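Local coordinates for protein acetyl transferase (Salmonella typhimurium, PDB 1S7K) that probably acetylates the N-terminal alpha-amino group of ribosomal protein L7/L12, with acetyl-coenzyme A as acetyl donor, as a GNAT-family enzyme, at residues Val24-Gln29 and Asn79-Val84. Residues are numbered along the deposited sequence; the frame is centred on the assembly and turned at random.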
loop_
_atom_site.group_PDB
_atom_site.type_symbol
_atom_site.label_atom_id
_atom_site.label_comp_id
_atom_site.label_asym_id
_atom_site.label_seq_id
_atom_site.Cartn_x
_atom_site.Cartn_y
_atom_site.Cartn_z
ATOM N N VAL A 24 16.738 -22.029 1.001
ATOM C CA VAL A 24 16.458 -21.809 2.407
ATOM C C VAL A 24 17.666 -22.000 3.287
ATOM O O VAL A 24 18.013 -21.110 4.055
ATOM C CB VAL A 24 15.273 -22.699 2.902
ATOM C CG1 VAL A 24 15.079 -22.528 4.423
ATOM C CG2 VAL A 24 13.968 -22.283 2.175
ATOM N N PRO A 25 18.356 -23.153 3.155
ATOM C CA PRO A 25 19.536 -23.405 3.994
ATOM C C PRO A 25 20.561 -22.303 4.018
ATOM O O PRO A 25 21.055 -21.899 5.066
ATOM C CB PRO A 25 20.117 -24.694 3.414
ATOM C CG PRO A 25 18.898 -25.410 2.840
ATOM C CD PRO A 25 18.101 -24.268 2.215
ATOM N N ALA A 26 20.919 -21.830 2.835
ATOM C CA ALA A 26 21.937 -20.787 2.706
ATOM C C ALA A 26 21.484 -19.366 3.107
ATOM O O ALA A 26 22.216 -18.568 3.723
ATOM C CB ALA A 26 22.414 -20.793 1.274
ATOM N N LEU A 27 20.271 -19.031 2.713
ATOM C CA LEU A 27 19.774 -17.697 3.058
ATOM C C LEU A 27 19.652 -17.572 4.566
ATOM O O LEU A 27 20.039 -16.548 5.143
ATOM C CB LEU A 27 18.417 -17.477 2.420
ATOM C CG LEU A 27 17.674 -16.186 2.775
ATOM C CD1 LEU A 27 18.395 -14.886 2.306
ATOM C CD2 LEU A 27 16.317 -16.358 2.128
ATOM N N HIS A 28 19.139 -18.636 5.194
ATOM C CA HIS A 28 18.958 -18.638 6.643
ATOM C C HIS A 28 20.289 -18.314 7.257
ATOM O O HIS A 28 20.361 -17.578 8.212
ATOM C CB HIS A 28 18.477 -20.001 7.168
ATOM C CG HIS A 28 18.084 -19.990 8.626
ATOM N ND1 HIS A 28 17.358 -18.959 9.194
ATOM C CD2 HIS A 28 18.263 -20.909 9.611
ATOM C CE1 HIS A 28 17.107 -19.246 10.461
ATOM N NE2 HIS A 28 17.643 -20.425 10.742
ATOM N N GLN A 29 21.353 -18.882 6.698
ATOM C CA GLN A 29 22.690 -18.621 7.214
ATOM C C GLN A 29 23.018 -17.131 7.154
ATOM O O GLN A 29 23.589 -16.578 8.087
ATOM C CB GLN A 29 23.718 -19.391 6.394
ATOM C CG GLN A 29 23.824 -20.861 6.743
ATOM C CD GLN A 29 24.592 -21.059 8.041
ATOM O OE1 GLN A 29 23.993 -21.137 9.119
ATOM N NE2 GLN A 29 25.937 -21.096 7.943
ATOM N N ASN A 79 28.456 -16.428 -8.172
ATOM C CA ASN A 79 27.850 -17.650 -7.610
ATOM C C ASN A 79 27.680 -17.774 -6.093
ATOM O O ASN A 79 27.263 -18.818 -5.598
ATOM C CB ASN A 79 28.588 -18.896 -8.135
ATOM C CG ASN A 79 28.350 -19.106 -9.611
ATOM O OD1 ASN A 79 27.215 -19.072 -10.049
ATOM N ND2 ASN A 79 29.431 -19.293 -10.387
ATOM N N GLU A 80 27.958 -16.708 -5.365
ATOM C CA GLU A 80 27.810 -16.695 -3.916
ATOM C C GLU A 80 26.532 -15.923 -3.588
ATOM O O GLU A 80 26.285 -14.885 -4.169
ATOM C CB GLU A 80 28.984 -15.968 -3.294
ATOM C CG GLU A 80 29.102 -16.233 -1.835
ATOM C CD GLU A 80 30.215 -15.469 -1.198
ATOM O OE1 GLU A 80 31.214 -15.125 -1.885
ATOM O OE2 GLU A 80 30.094 -15.227 0.021
ATOM N N MET A 81 25.724 -16.411 -2.663
ATOM C CA MET A 81 24.509 -15.639 -2.357
ATOM C C MET A 81 24.906 -14.321 -1.665
ATOM O O MET A 81 25.696 -14.304 -0.715
ATOM C CB MET A 81 23.590 -16.503 -1.494
ATOM C CG MET A 81 22.103 -16.195 -1.628
ATOM S SD MET A 81 21.238 -16.961 -0.195
ATOM C CE MET A 81 21.967 -16.060 0.890
ATOM N N ALA A 82 24.384 -13.179 -2.130
ATOM C CA ALA A 82 24.781 -11.904 -1.545
ATOM C C ALA A 82 23.675 -11.070 -0.917
ATOM O O ALA A 82 23.964 -10.126 -0.212
ATOM C CB ALA A 82 25.512 -11.032 -2.598
ATOM N N GLY A 83 22.424 -11.384 -1.227
ATOM C CA GLY A 83 21.334 -10.636 -0.604
ATOM C C GLY A 83 20.022 -10.962 -1.249
ATOM O O GLY A 83 19.933 -11.915 -1.992
ATOM N N VAL A 84 18.989 -10.172 -0.952
ATOM C CA VAL A 84 17.647 -10.402 -1.474
ATOM C C VAL A 84 17.119 -9.135 -2.194
ATOM O O VAL A 84 17.395 -8.042 -1.750
ATOM C CB VAL A 84 16.643 -10.688 -0.335
ATOM C CG1 VAL A 84 15.234 -10.659 -0.900
ATOM C CG2 VAL A 84 16.902 -12.110 0.301
#
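M81 is the first residue of 79-84 to reach the helix of 24-29. Its side chain sets out toward that helix. CG is anti to the backbone N (chi1 -152°) and chi2 is also extended, so the chain runs out nearly straight as far as the sulfur. It then bends at chi3 (64°), which lays the methyl along the helix backbone. CE of M81 lies 3.5 Å from CA of L27 and 3.8 Å from the carbonyl O of A26. SD of M81 sits 3.6 Å from CA of L27 and 3.9 Å from its CB. The CB of A26 is a looser neighbour, at the exposed side of the contact. The thioether thus packs mainly on the helix backbone, and the M81 and L27 side chains cross at about a right angle. L74 and F76 of strand 71-77 also touch M81.

A82 and G83 both face I75 of the adjacent antiparallel strand, forming a classic beta bulge. This lies near the start of strand 80-91 in the mixed sheet of the GNAT fold. Helix 24-33 packs against one face of that sheet. The local helix and strand axes approach to 9.4 Å, at 66° to each other.

Beyond the bulge, V84 again points toward the helix. Its CG2 meets CD1 of L27 at 3.7 Å, and these two side chains also cross nearly at right angles. CD1 of L27 also lies 4.0 Å from CE of M81, so this one methyl touches both strand residues. W102 touches L27 and V84, while V58 of helix 55-67 packs on L27. The V84 side chain is about 6 Å from that of Y101, which binds CoA in another structure of this protein; this chain has none bound.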